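Local coordinates for polyphosphate kinase (PDB 2O8R), which probably catalyses the reversible transfer of the terminal phosphate of ATP onto a growing chain of inorganic polyphosphate, at residues Tyr8-Arg13 / Val551-Tyr556; Arg154-Ser159 / Val234-Asp239; Val162-Arg167 / Ala180-Pro185; Val193-Leu198 / Tyr205-Glu210. The protein carries 3 engineered substitutions. All coordinates share one frame; numbering follows the deposited sequence.

Contact 1 (Tyr8-Arg13 / Val551-Tyr556); sequences YPFFRR and VITQLY. With SO4 (sulfate ion), chain C.
Tyr556 on helix 549-560 carries most of the contact with Tyr8, Pro9 and Phe10 of the N-terminal loop. Its CB lies 3.5 Å from Tyr8 CE1, and CG comes next to CD1 and CE1 of that ring. CD2 lies 3.6 Å from Tyr8 CD1. The two rings are nearly parallel (planes 2° apart) but slid aside, and barely overlap. CE2 is 4.0 Å from Phe10 CE1; as whole rings, Tyr556 and Phe10 form an offset edge-to-face pair, the Tyr556 edge turned to the Phe10 face. The three rings make an aromatic cluster joining the start of the N-terminal domain to the second of the two C-terminal, phospholipase-D-like domains. CE2 and CZ both lie close to Pro9 O. At the tip, Tyr556 OH gives a weak hydrogen bond to Pro9 O (2.8 Å) and is also hydrogen-bonded to Val576 N. One turn back, Thr553 CG2, anti to the backbone N, reaches Tyr8 CE2 at 3.7 Å, while Ile552 CG2 packs on Phe10 CE1 at 3.6 Å. Tyr8 OH is hydrogen-bonded to Glu560 OE1. Arg12 occupies the N-cap position of helix 13-29, and Arg13 N donates to O2 (2.9 Å) of a sulfate probably from the crystallisation liquor.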
loop_
_atom_site.group_PDB
_atom_site.type_symbol
_atom_site.label_atom_id
_atom_site.label_comp_id
_atom_site.label_asym_id
_atom_site.label_seq_id
_atom_site.Cartn_x
_atom_site.Cartn_y
_atom_site.Cartn_z
ATOM N N TYR A 8 43.314 24.006 4.828
ATOM C CA TYR A 8 42.729 22.805 5.437
ATOM C C TYR A 8 42.302 21.713 4.462
ATOM O O TYR A 8 41.679 21.986 3.438
ATOM C CB TYR A 8 41.558 23.187 6.328
ATOM C CG TYR A 8 41.987 23.877 7.593
ATOM C CD1 TYR A 8 42.573 23.161 8.634
ATOM C CD2 TYR A 8 41.801 25.246 7.758
ATOM C CE1 TYR A 8 42.958 23.796 9.811
ATOM C CE2 TYR A 8 42.179 25.889 8.933
ATOM C CZ TYR A 8 42.761 25.161 9.954
ATOM O OH TYR A 8 43.151 25.799 11.116
ATOM N N PRO A 9 42.599 20.457 4.809
ATOM C CA PRO A 9 42.201 19.304 4.005
ATOM C C PRO A 9 40.718 18.944 4.186
ATOM O O PRO A 9 40.158 19.138 5.275
ATOM C CB PRO A 9 43.078 18.189 4.564
ATOM C CG PRO A 9 43.238 18.542 6.009
ATOM C CD PRO A 9 43.300 20.054 6.043
ATOM N N PHE A 10 40.095 18.446 3.116
ATOM C CA PHE A 10 38.705 17.965 3.142
ATOM C C PHE A 10 38.515 16.798 2.186
ATOM O O PHE A 10 38.918 16.881 1.024
ATOM C CB PHE A 10 37.726 19.057 2.709
ATOM C CG PHE A 10 37.722 20.275 3.586
ATOM C CD1 PHE A 10 36.967 20.312 4.746
ATOM C CD2 PHE A 10 38.449 21.398 3.231
ATOM C CE1 PHE A 10 36.947 21.442 5.545
ATOM C CE2 PHE A 10 38.438 22.529 4.028
ATOM C CZ PHE A 10 37.676 22.553 5.184
ATOM N N PHE A 11 37.883 15.724 2.651
ATOM C CA PHE A 11 37.483 14.646 1.751
ATOM C C PHE A 11 36.417 15.183 0.838
ATOM O O PHE A 11 35.647 16.050 1.248
ATOM C CB PHE A 11 36.859 13.496 2.517
ATOM C CG PHE A 11 37.822 12.713 3.333
ATOM C CD1 PHE A 11 38.997 12.232 2.774
ATOM C CD2 PHE A 11 37.530 12.422 4.665
ATOM C CE1 PHE A 11 39.884 11.490 3.545
ATOM C CE2 PHE A 11 38.397 11.676 5.440
ATOM C CZ PHE A 11 39.586 11.208 4.885
ATOM N N ARG A 12 36.372 14.685 -0.395
ATOM C CA ARG A 12 35.223 14.922 -1.263
ATOM C C ARG A 12 34.029 14.159 -0.680
ATOM O O ARG A 12 34.190 13.066 -0.137
ATOM C CB ARG A 12 35.530 14.454 -2.675
ATOM C CG ARG A 12 36.794 15.072 -3.210
ATOM C CD ARG A 12 37.075 14.736 -4.663
ATOM N NE ARG A 12 38.436 15.142 -5.013
ATOM C CZ ARG A 12 38.782 16.344 -5.476
ATOM N NH1 ARG A 12 37.865 17.288 -5.667
ATOM N NH2 ARG A 12 40.059 16.603 -5.744
ATOM N N ARG A 13 32.837 14.733 -0.764
ATOM C CA ARG A 13 31.695 14.142 -0.072
ATOM C C ARG A 13 31.285 12.769 -0.629
ATOM O O ARG A 13 31.010 11.848 0.136
ATOM C CB ARG A 13 30.516 15.120 0.025
ATOM C CG ARG A 13 30.035 15.706 -1.286
ATOM C CD ARG A 13 28.741 16.470 -1.083
ATOM N NE ARG A 13 27.622 15.564 -0.832
ATOM C CZ ARG A 13 26.390 15.948 -0.510
ATOM N NH1 ARG A 13 26.098 17.235 -0.388
ATOM N NH2 ARG A 13 25.443 15.042 -0.307
ATOM N N VAL A 551 31.935 24.574 9.849
ATOM C CA VAL A 551 31.988 23.900 11.140
ATOM C C VAL A 551 33.190 22.962 11.194
ATOM O O VAL A 551 33.828 22.832 12.234
ATOM C CB VAL A 551 30.699 23.118 11.459
ATOM C CG1 VAL A 551 30.637 22.838 12.923
ATOM C CG2 VAL A 551 29.505 23.918 11.092
ATOM N N ILE A 552 33.507 22.325 10.072
ATOM C CA ILE A 552 34.657 21.444 10.027
ATOM C C ILE A 552 35.924 22.249 10.318
ATOM O O ILE A 552 36.781 21.819 11.095
ATOM C CB ILE A 552 34.741 20.668 8.700
ATOM C CG1 ILE A 552 33.550 19.708 8.587
ATOM C CG2 ILE A 552 36.019 19.864 8.640
ATOM C CD1 ILE A 552 33.553 18.830 7.353
ATOM N N THR A 553 36.005 23.449 9.753
ATOM C CA THR A 553 37.173 24.303 9.962
ATOM C C THR A 553 37.319 24.704 11.433
ATOM O O THR A 553 38.421 24.703 11.979
ATOM C CB THR A 553 37.147 25.554 9.047
ATOM O OG1 THR A 553 36.905 25.162 7.687
ATOM C CG2 THR A 553 38.462 26.268 9.104
ATOM N N GLN A 554 36.199 25.019 12.073
ATOM C CA GLN A 554 36.175 25.291 13.508
ATOM C C GLN A 554 36.685 24.090 14.310
ATOM O O GLN A 554 37.420 24.246 15.287
ATOM C CB GLN A 554 34.758 25.670 13.950
ATOM C CG GLN A 554 34.120 26.702 13.032
ATOM C CD GLN A 554 32.775 27.211 13.514
ATOM O OE1 GLN A 554 32.380 26.987 14.656
ATOM N NE2 GLN A 554 32.068 27.917 12.639
ATOM N N LEU A 555 36.303 22.891 13.877
ATOM C CA LEU A 555 36.707 21.680 14.562
ATOM C C LEU A 555 38.209 21.501 14.455
ATOM O O LEU A 555 38.871 21.204 15.453
ATOM C CB LEU A 555 35.973 20.468 13.997
ATOM C CG LEU A 555 34.460 20.449 14.202
ATOM C CD1 LEU A 555 33.837 19.320 13.392
ATOM C CD2 LEU A 555 34.094 20.343 15.682
ATOM N N TYR A 556 38.730 21.703 13.246
ATOM C CA TYR A 556 40.167 21.672 12.987
ATOM C C TYR A 556 40.908 22.673 13.871
ATOM O O TYR A 556 41.958 22.353 14.445
ATOM C CB TYR A 556 40.453 22.023 11.536
ATOM C CG TYR A 556 40.219 20.917 10.533
ATOM C CD1 TYR A 556 40.629 19.612 10.789
ATOM C CD2 TYR A 556 39.620 21.189 9.299
ATOM C CE1 TYR A 556 40.431 18.602 9.850
ATOM C CE2 TYR A 556 39.436 20.193 8.356
ATOM C CZ TYR A 556 39.835 18.908 8.641
ATOM O OH TYR A 556 39.634 17.934 7.709
HETATM S S SO4 C . 32.647 17.955 -2.736
HETATM O O1 SO4 C . 32.510 18.162 -1.293
HETATM O O2 SO4 C . 32.862 16.537 -3.039
HETATM O O3 SO4 C . 31.429 18.392 -3.412
HETATM O O4 SO4 C . 33.796 18.727 -3.206
#

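Contact 2 (Arg154-Ser159 / Val234-Asp239); sequences RTFIRS and VSRDAD
Ser159 and Asp239 share the main polar link: Ser159 OG donates to Asp239 OD1 at 2.7 Å, from 42° above the carboxylate plane. A chi1 of 60° sets OG between the backbone N and the carbonyl carbon of Ser159, and Ser159 N adds a weak hydrogen bond to the same OD1 at 3.3 Å. The other oxygen, OD2, lies at the edge of the Arg158 guanidinium, a long salt bridge of 3.8 Å to NE. These bonds tie loop 154-159 to the loop that follows strand 225-235, in the polyphosphate kinase middle domain. Arg236 NH1 also points to Ile157 O, but the bond is modelled too short and is doubtful in detail. The Arg236 and Phe156 side chains meet tip to tip, planes 58° apart; the close approach of NH1 to the ring is likewise doubtful. Apolar packing is carried by Val234 CG1, 3.5 Å from Ile157 CG2. A CA-H...O contact runs from Ser159 CA to Val234 O. Pro141 of the second subunit packs on Phe156 and Arg158, which places this loop at the dimer interface.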
loop_
_atom_site.group_PDB
_atom_site.type_symbol
_atom_site.label_atom_id
_atom_site.label_comp_id
_atom_site.label_asym_id
_atom_site.label_seq_id
_atom_site.Cartn_x
_atom_site.Cartn_y
_atom_site.Cartn_z
ATOM N N ARG A 154 10.418 1.760 -31.903
ATOM C CA ARG A 154 11.006 2.301 -30.678
ATOM C C ARG A 154 10.495 1.526 -29.463
ATOM O O ARG A 154 9.310 1.183 -29.393
ATOM C CB ARG A 154 10.603 3.765 -30.532
ATOM C CG ARG A 154 11.615 4.633 -29.824
ATOM C CD ARG A 154 11.276 6.123 -29.938
ATOM N NE ARG A 154 10.907 6.526 -31.294
ATOM C CZ ARG A 154 10.906 7.782 -31.735
ATOM N NH1 ARG A 154 11.274 8.771 -30.931
ATOM N NH2 ARG A 154 10.541 8.049 -32.985
ATOM N N THR A 155 11.383 1.237 -28.515
ATOM C CA THR A 155 10.986 0.591 -27.258
ATOM C C THR A 155 11.638 1.273 -26.071
ATOM O O THR A 155 12.702 1.870 -26.199
ATOM C CB THR A 155 11.335 -0.922 -27.205
ATOM O OG1 THR A 155 12.661 -1.137 -27.700
ATOM C CG2 THR A 155 10.343 -1.750 -28.015
ATOM N N PHE A 156 10.988 1.174 -24.918
ATOM C CA PHE A 156 11.481 1.750 -23.676
ATOM C C PHE A 156 11.978 0.633 -22.767
ATOM O O PHE A 156 11.473 -0.486 -22.816
ATOM C CB PHE A 156 10.346 2.499 -22.981
ATOM C CG PHE A 156 10.795 3.408 -21.884
ATOM C CD1 PHE A 156 11.288 4.675 -22.175
ATOM C CD2 PHE A 156 10.721 3.007 -20.555
ATOM C CE1 PHE A 156 11.710 5.523 -21.164
ATOM C CE2 PHE A 156 11.133 3.856 -19.533
ATOM C CZ PHE A 156 11.625 5.119 -19.840
ATOM N N ILE A 157 12.974 0.935 -21.946
ATOM C CA ILE A 157 13.430 0.016 -20.908
ATOM C C ILE A 157 13.340 0.747 -19.569
ATOM O O ILE A 157 14.127 1.652 -19.304
ATOM C CB ILE A 157 14.880 -0.461 -21.170
ATOM C CG1 ILE A 157 14.951 -1.248 -22.474
ATOM C CG2 ILE A 157 15.404 -1.325 -20.029
ATOM C CD1 ILE A 157 16.348 -1.717 -22.836
ATOM N N ARG A 158 12.367 0.361 -18.746
ATOM C CA ARG A 158 12.113 1.026 -17.460
ATOM C C ARG A 158 13.216 0.798 -16.436
ATOM O O ARG A 158 13.916 -0.225 -16.450
ATOM C CB ARG A 158 10.787 0.568 -16.864
ATOM C CG ARG A 158 9.615 0.728 -17.799
ATOM C CD ARG A 158 8.359 0.247 -17.153
ATOM N NE ARG A 158 7.989 1.021 -15.970
ATOM C CZ ARG A 158 6.997 0.683 -15.150
ATOM N NH1 ARG A 158 6.290 -0.418 -15.385
ATOM N NH2 ARG A 158 6.710 1.432 -14.091
ATOM N N SER A 159 13.357 1.766 -15.541
ATOM C CA SER A 159 14.390 1.703 -14.536
ATOM C C SER A 159 13.924 0.845 -13.371
ATOM O O SER A 159 12.717 0.639 -13.174
ATOM C CB SER A 159 14.807 3.106 -14.082
ATOM O OG SER A 159 13.711 3.810 -13.537
ATOM N N VAL A 234 18.747 -0.589 -16.240
ATOM C CA VAL A 234 19.105 0.808 -16.422
ATOM C C VAL A 234 18.600 1.599 -15.231
ATOM O O VAL A 234 17.482 1.385 -14.788
ATOM C CB VAL A 234 18.566 1.372 -17.778
ATOM C CG1 VAL A 234 17.113 1.020 -17.987
ATOM C CG2 VAL A 234 18.769 2.872 -17.885
ATOM N N SER A 235 19.441 2.465 -14.671
ATOM C CA SER A 235 18.960 3.482 -13.734
ATOM C C SER A 235 18.855 4.770 -14.518
ATOM O O SER A 235 19.747 5.077 -15.312
ATOM C CB SER A 235 19.927 3.690 -12.569
ATOM O OG SER A 235 20.371 2.468 -12.011
ATOM N N ARG A 236 17.778 5.522 -14.316
ATOM C CA ARG A 236 17.684 6.862 -14.910
ATOM C C ARG A 236 17.138 7.909 -13.938
ATOM O O ARG A 236 16.592 7.553 -12.889
ATOM C CB ARG A 236 16.895 6.846 -16.223
ATOM C CG ARG A 236 15.559 6.136 -16.183
ATOM C CD ARG A 236 14.919 6.181 -17.553
ATOM N NE ARG A 236 15.824 5.670 -18.573
ATOM C CZ ARG A 236 15.515 4.691 -19.414
ATOM N NH1 ARG A 236 14.320 4.138 -19.361
ATOM N NH2 ARG A 236 16.391 4.274 -20.316
ATOM N N ASP A 237 17.314 9.189 -14.290
ATOM C CA ASP A 237 16.877 10.333 -13.462
ATOM C C ASP A 237 15.359 10.363 -13.217
ATOM O O ASP A 237 14.911 10.754 -12.136
ATOM C CB ASP A 237 17.361 11.664 -14.060
ATOM C CG ASP A 237 16.677 12.006 -15.388
ATOM O OD1 ASP A 237 16.446 11.092 -16.209
ATOM O OD2 ASP A 237 16.371 13.197 -15.614
ATOM N N ALA A 238 14.594 9.955 -14.234
ATOM C CA ALA A 238 13.154 9.674 -14.137
ATOM C C ALA A 238 12.719 8.827 -15.343
ATOM O O ALA A 238 13.379 8.839 -16.374
ATOM C CB ALA A 238 12.352 10.965 -14.069
ATOM N N ASP A 239 11.618 8.093 -15.215
ATOM C CA ASP A 239 11.107 7.270 -16.318
ATOM C C ASP A 239 10.252 8.074 -17.285
ATOM O O ASP A 239 9.043 8.220 -17.077
ATOM C CB ASP A 239 10.283 6.092 -15.792
ATOM C CG ASP A 239 11.120 4.852 -15.536
ATOM O OD1 ASP A 239 12.374 4.936 -15.641
ATOM O OD2 ASP A 239 10.512 3.796 -15.229
#

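Contact 3 (Val162-Arg167 / Ala180-Pro185); sequences VYLAVR and ALLNVP
Leu164 and Leu182 exchange both backbone bonds of a hydrogen-bonded pair, Leu164 N to Leu182 O at 2.9 Å and Leu182 N to Leu164 O at 2.8 Å. Val166 and Ala180 repeat the pattern, with Val166 N to Ala180 O at 2.7 Å. At the far end the pairing slackens to a weak bond from Val184 N to Val162 O (3.4 Å). Between these lie the non-hydrogen-bonded pairs Tyr163-Asn183 and Ala165-Leu181, so the two strands make an antiparallel beta hairpin with axes 152° apart. On one face the Leu164 and Leu182 side chains cross obliquely, Leu182 CD1 3.8 Å from Leu164 CB, and Leu164 CD2 also meets Val184 CG1. On the other, Leu181 CG, anti to its backbone N (chi1 -171°), lies 3.9 Å from Tyr163 CD1. Helices 209-214 and 217-220 cover the face of Leu164 and Leu182 through Ile213 and Leu217. Strand 225-235 pairs with strand 163-169 on one flank of the hairpin, while strand 146-147 bonds to Leu181 on the other.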
loop_
_atom_site.group_PDB
_atom_site.type_symbol
_atom_site.label_atom_id
_atom_site.label_comp_id
_atom_site.label_asym_id
_atom_site.label_seq_id
_atom_site.Cartn_x
_atom_site.Cartn_y
_atom_site.Cartn_z
ATOM N N VAL A 162 14.371 -5.580 -14.247
ATOM C CA VAL A 162 15.338 -6.437 -14.883
ATOM C C VAL A 162 14.749 -6.832 -16.213
ATOM O O VAL A 162 13.581 -7.202 -16.288
ATOM C CB VAL A 162 15.572 -7.695 -14.061
ATOM C CG1 VAL A 162 16.416 -8.686 -14.833
ATOM C CG2 VAL A 162 16.227 -7.343 -12.757
ATOM N N TYR A 163 15.546 -6.717 -17.267
ATOM C CA TYR A 163 15.147 -7.211 -18.583
ATOM C C TYR A 163 16.176 -8.203 -19.084
ATOM O O TYR A 163 17.344 -8.206 -18.653
ATOM C CB TYR A 163 15.048 -6.085 -19.602
ATOM C CG TYR A 163 13.950 -5.080 -19.391
ATOM C CD1 TYR A 163 12.896 -4.983 -20.290
ATOM C CD2 TYR A 163 13.979 -4.199 -18.315
ATOM C CE1 TYR A 163 11.896 -4.042 -20.115
ATOM C CE2 TYR A 163 12.977 -3.253 -18.129
ATOM C CZ TYR A 163 11.938 -3.182 -19.029
ATOM O OH TYR A 163 10.945 -2.240 -18.850
ATOM N N LEU A 164 15.725 -9.044 -20.004
ATOM C CA LEU A 164 16.573 -10.006 -20.666
ATOM C C LEU A 164 16.701 -9.572 -22.104
ATOM O O LEU A 164 15.700 -9.421 -22.816
ATOM C CB LEU A 164 15.923 -11.381 -20.608
ATOM C CG LEU A 164 16.393 -12.464 -19.640
ATOM C CD1 LEU A 164 17.478 -12.021 -18.672
ATOM C CD2 LEU A 164 15.183 -12.999 -18.909
ATOM N N ALA A 165 17.934 -9.333 -22.527
ATOM C CA ALA A 165 18.206 -9.163 -23.944
ATOM C C ALA A 165 18.632 -10.514 -24.496
ATOM O O ALA A 165 19.583 -11.118 -23.999
ATOM C CB ALA A 165 19.270 -8.133 -24.164
ATOM N N VAL A 166 17.902 -10.984 -25.503
ATOM C CA VAL A 166 18.119 -12.293 -26.127
ATOM C C VAL A 166 18.681 -12.132 -27.536
ATOM O O VAL A 166 18.183 -11.322 -28.313
ATOM C CB VAL A 166 16.777 -13.066 -26.274
ATOM C CG1 VAL A 166 16.993 -14.406 -26.932
ATOM C CG2 VAL A 166 16.094 -13.244 -24.932
ATOM N N ARG A 167 19.714 -12.905 -27.860
ATOM C CA ARG A 167 20.257 -12.968 -29.218
ATOM C C ARG A 167 19.678 -14.168 -29.958
ATOM O O ARG A 167 19.703 -15.288 -29.449
ATOM C CB ARG A 167 21.775 -13.090 -29.172
ATOM C CG ARG A 167 22.420 -13.302 -30.514
ATOM C CD ARG A 167 23.906 -13.029 -30.441
ATOM N NE ARG A 167 24.647 -14.141 -29.865
ATOM C CZ ARG A 167 25.948 -14.106 -29.601
ATOM N NH1 ARG A 167 26.647 -13.006 -29.859
ATOM N NH2 ARG A 167 26.548 -15.168 -29.075
ATOM N N ALA A 180 16.241 -9.576 -29.207
ATOM C CA ALA A 180 14.946 -9.387 -28.576
ATOM C C ALA A 180 15.059 -8.957 -27.121
ATOM O O ALA A 180 16.062 -9.211 -26.433
ATOM C CB ALA A 180 14.114 -10.621 -28.698
ATOM N N LEU A 181 14.015 -8.287 -26.664
ATOM C CA LEU A 181 13.972 -7.804 -25.311
ATOM C C LEU A 181 12.782 -8.445 -24.671
ATOM O O LEU A 181 11.686 -8.382 -25.232
ATOM C CB LEU A 181 13.775 -6.292 -25.319
ATOM C CG LEU A 181 13.894 -5.523 -24.007
ATOM C CD1 LEU A 181 15.329 -5.491 -23.529
ATOM C CD2 LEU A 181 13.402 -4.119 -24.221
ATOM N N LEU A 182 12.970 -9.072 -23.512
ATOM C CA LEU A 182 11.790 -9.379 -22.699
ATOM C C LEU A 182 11.830 -9.010 -21.209
ATOM O O LEU A 182 12.893 -8.741 -20.625
ATOM C CB LEU A 182 11.225 -10.784 -22.959
ATOM C CG LEU A 182 12.120 -12.003 -22.984
ATOM C CD1 LEU A 182 12.395 -12.457 -21.578
ATOM C CD2 LEU A 182 11.415 -13.083 -23.752
ATOM N N ASN A 183 10.632 -8.973 -20.630
ATOM C CA ASN A 183 10.419 -8.483 -19.285
ATOM C C ASN A 183 10.521 -9.602 -18.286
ATOM O O ASN A 183 10.155 -10.737 -18.578
ATOM C CB ASN A 183 9.036 -7.836 -19.182
ATOM C CG ASN A 183 7.944 -8.677 -19.817
ATOM O OD1 ASN A 183 8.145 -9.306 -20.856
ATOM N ND2 ASN A 183 6.783 -8.695 -19.195
ATOM N N VAL A 184 11.029 -9.299 -17.101
ATOM C CA VAL A 184 10.922 -10.254 -16.018
ATOM C C VAL A 184 9.850 -9.729 -15.069
ATOM O O VAL A 184 10.068 -8.775 -14.327
ATOM C CB VAL A 184 12.290 -10.592 -15.393
ATOM C CG1 VAL A 184 13.352 -10.430 -16.448
ATOM C CG2 VAL A 184 12.605 -9.725 -14.217
ATOM N N PRO A 185 8.660 -10.332 -15.132
ATOM C CA PRO A 185 7.450 -9.759 -14.535
ATOM C C PRO A 185 7.437 -9.803 -13.015
ATOM O O PRO A 185 6.575 -10.451 -12.419
ATOM C CB PRO A 185 6.329 -10.638 -15.096
ATOM C CG PRO A 185 6.983 -11.926 -15.444
ATOM C CD PRO A 185 8.417 -11.633 -15.778
#

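Contact 4 (Val193-Leu198 / Tyr205-Glu210)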
loop_
_atom_site.group_PDB
_atom_site.type_symbol
_atom_site.label_atom_id
_atom_site.label_comp_id
_atom_site.label_asym_id
_atom_site.label_seq_id
_atom_site.Cartn_x
_atom_site.Cartn_y
_atom_site.Cartn_z
ATOM N N VAL A 193 11.587 -17.906 -6.638
ATOM C CA VAL A 193 10.513 -18.875 -6.800
ATOM C C VAL A 193 10.929 -20.151 -6.076
ATOM O O VAL A 193 11.963 -20.745 -6.408
ATOM C CB VAL A 193 10.241 -19.153 -8.309
ATOM C CG1 VAL A 193 9.079 -20.135 -8.517
ATOM C CG2 VAL A 193 9.933 -17.863 -9.017
ATOM N N GLU A 194 10.149 -20.538 -5.061
ATOM C CA GLU A 194 10.395 -21.762 -4.299
ATOM C C GLU A 194 9.972 -22.977 -5.116
ATOM O O GLU A 194 8.960 -22.934 -5.816
ATOM C CB GLU A 194 9.630 -21.737 -2.981
ATOM C CG GLU A 194 10.070 -22.804 -1.952
ATOM C CD GLU A 194 9.093 -22.957 -0.772
ATOM O OE1 GLU A 194 7.934 -22.483 -0.856
ATOM O OE2 GLU A 194 9.488 -23.572 0.240
ATOM N N LEU A 195 10.762 -24.044 -5.042
ATOM C CA LEU A 195 10.464 -25.290 -5.741
ATOM C C LEU A 195 9.970 -26.305 -4.728
ATOM O O LEU A 195 10.480 -26.347 -3.610
ATOM C CB LEU A 195 11.712 -25.820 -6.441
ATOM C CG LEU A 195 12.384 -24.908 -7.475
ATOM C CD1 LEU A 195 13.306 -25.710 -8.359
ATOM C CD2 LEU A 195 11.361 -24.229 -8.327
ATOM N N PRO A 196 8.965 -27.122 -5.101
ATOM C CA PRO A 196 8.352 -28.049 -4.132
ATOM C C PRO A 196 9.329 -29.032 -3.472
ATOM O O PRO A 196 10.365 -29.399 -4.042
ATOM C CB PRO A 196 7.279 -28.767 -4.958
ATOM C CG PRO A 196 6.972 -27.802 -6.080
ATOM C CD PRO A 196 8.318 -27.215 -6.421
ATOM N N ARG A 197 8.982 -29.457 -2.267
ATOM C CA ARG A 197 9.955 -30.046 -1.370
ATOM C C ARG A 197 9.310 -31.153 -0.558
ATOM O O ARG A 197 8.109 -31.133 -0.324
ATOM C CB ARG A 197 10.407 -28.952 -0.419
ATOM C CG ARG A 197 11.714 -29.182 0.215
ATOM C CD ARG A 197 11.769 -28.485 1.537
ATOM N NE ARG A 197 12.811 -29.093 2.347
ATOM C CZ ARG A 197 12.615 -29.548 3.574
ATOM N NH1 ARG A 197 11.415 -29.423 4.139
ATOM N NH2 ARG A 197 13.619 -30.108 4.237
ATOM N N LEU A 198 10.122 -32.102 -0.114
ATOM C CA LEU A 198 9.679 -33.187 0.748
ATOM C C LEU A 198 10.471 -33.074 2.021
ATOM O O LEU A 198 11.648 -32.714 1.955
ATOM C CB LEU A 198 10.070 -34.522 0.134
ATOM C CG LEU A 198 9.577 -34.953 -1.234
ATOM C CD1 LEU A 198 10.458 -36.115 -1.644
ATOM C CD2 LEU A 198 8.104 -35.342 -1.187
ATOM N N TYR A 205 14.570 -25.076 -1.888
ATOM C CA TYR A 205 15.080 -24.689 -3.187
ATOM C C TYR A 205 14.511 -23.362 -3.625
ATOM O O TYR A 205 13.321 -23.097 -3.426
ATOM C CB TYR A 205 14.776 -25.767 -4.219
ATOM C CG TYR A 205 15.518 -27.043 -3.933
ATOM C CD1 TYR A 205 16.818 -27.235 -4.400
ATOM C CD2 TYR A 205 14.933 -28.051 -3.165
ATOM C CE1 TYR A 205 17.511 -28.403 -4.122
ATOM C CE2 TYR A 205 15.612 -29.215 -2.887
ATOM C CZ TYR A 205 16.899 -29.388 -3.366
ATOM O OH TYR A 205 17.562 -30.554 -3.080
ATOM N N TYR A 206 15.366 -22.517 -4.204
ATOM C CA TYR A 206 14.893 -21.275 -4.790
ATOM C C TYR A 206 15.524 -21.011 -6.139
ATOM O O TYR A 206 16.656 -21.413 -6.407
ATOM C CB TYR A 206 15.147 -20.104 -3.847
ATOM C CG TYR A 206 14.447 -20.257 -2.533
ATOM C CD1 TYR A 206 13.089 -19.973 -2.415
ATOM C CD2 TYR A 206 15.134 -20.701 -1.404
ATOM C CE1 TYR A 206 12.431 -20.112 -1.209
ATOM C CE2 TYR A 206 14.484 -20.850 -0.186
ATOM C CZ TYR A 206 13.129 -20.555 -0.100
ATOM O OH TYR A 206 12.466 -20.700 1.091
ATOM N N SER A 207 14.778 -20.320 -6.984
ATOM C CA SER A 207 15.261 -19.959 -8.301
ATOM C C SER A 207 14.958 -18.509 -8.544
ATOM O O SER A 207 13.911 -18.022 -8.106
ATOM C CB SER A 207 14.536 -20.773 -9.355
ATOM O OG SER A 207 14.964 -22.111 -9.324
ATOM N N PHE A 208 15.872 -17.829 -9.234
ATOM C CA PHE A 208 15.602 -16.497 -9.790
ATOM C C PHE A 208 14.538 -16.639 -10.867
ATOM O O PHE A 208 14.566 -17.577 -11.674
ATOM C CB PHE A 208 16.850 -15.889 -10.440
ATOM C CG PHE A 208 17.935 -15.495 -9.463
ATOM C CD1 PHE A 208 18.076 -14.175 -9.059
ATOM C CD2 PHE A 208 18.832 -16.430 -8.976
ATOM C CE1 PHE A 208 19.080 -13.801 -8.179
ATOM C CE2 PHE A 208 19.840 -16.061 -8.104
ATOM C CZ PHE A 208 19.963 -14.744 -7.704
ATOM N N LEU A 209 13.604 -15.706 -10.885
ATOM C CA LEU A 209 12.605 -15.668 -11.934
ATOM C C LEU A 209 13.258 -15.646 -13.316
ATOM O O LEU A 209 12.857 -16.412 -14.199
ATOM C CB LEU A 209 11.709 -14.448 -11.751
ATOM C CG LEU A 209 10.374 -14.401 -12.485
ATOM C CD1 LEU A 209 9.664 -15.739 -12.381
ATOM C CD2 LEU A 209 9.517 -13.266 -11.903
ATOM N N GLU A 210 14.279 -14.802 -13.493
ATOM C CA GLU A 210 14.898 -14.628 -14.819
ATOM C C GLU A 210 15.617 -15.878 -15.296
ATOM O O GLU A 210 15.750 -16.091 -16.497
ATOM C CB GLU A 210 15.825 -13.403 -14.887
ATOM C CG GLU A 210 17.123 -13.502 -14.078
ATOM C CD GLU A 210 16.988 -12.967 -12.652
ATOM O OE1 GLU A 210 15.884 -13.058 -12.068
ATOM O OE2 GLU A 210 17.999 -12.462 -12.112
#
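Val193 and Ser207 satisfy each other's backbone in both directions, as a hydrogen-bonded pair of an antiparallel hairpin: Val193 N donates to Ser207 O at 2.8 Å, and Ser207 N returns a more bent bond to Val193 O at 2.9 Å (143° at the hydrogen). Val193 O takes in addition a CA-H...O contact from Tyr206 CA. Leu195 N donates to Tyr205 O at 3.2 Å, and the same oxygen takes a CA-H...O contact from Glu194 CA (3.3 Å). Glu194, its CG anti to the backbone N (chi1 -166°), runs beside Tyr206 in the same direction, CG 3.7 Å from CE1, with carboxylate and ring planes 12° apart. On the opposite face Leu195 CB meets Tyr205 CB at 3.8 Å, the side chains crossing at about a right angle. Past strand 204-208, Leu209 CD1 touches Val193 CG2 at 4.0 Å. Glu210 makes a salt bridge to Arg191, and Arg197 NE is held by Phe203 O. Strand 115-118 pairs in parallel with strand 204-208 through the Tyr206 backbone, and helix 125-139 lies against Leu195 and Leu209.

How the contacts relate
Contact 1 joins the N-terminal loop to helix 549-560 of the second C-terminal domain, and contacts 2, 3 and 4 all fall in the span it encloses, within the middle domain. Its centre is 38 Å from that of contact 2 and 51 Å from that of contact 4, on the opposite side of the chain's centre. Contacts 2 and 3 share one mixed sheet, in which strands 225-235 and 163-169 are neighbours; Tyr163 OH probably bonds to Arg158 N there. Contact 3 lies between the two segments of contact 2, and contact 4 follows it in the chain, in a second, smaller sheet. Contacts 3 and 4, centres 20 Å apart, touch at Leu164 and Glu210, strand 178-183 being followed in the chain by strand 192-195.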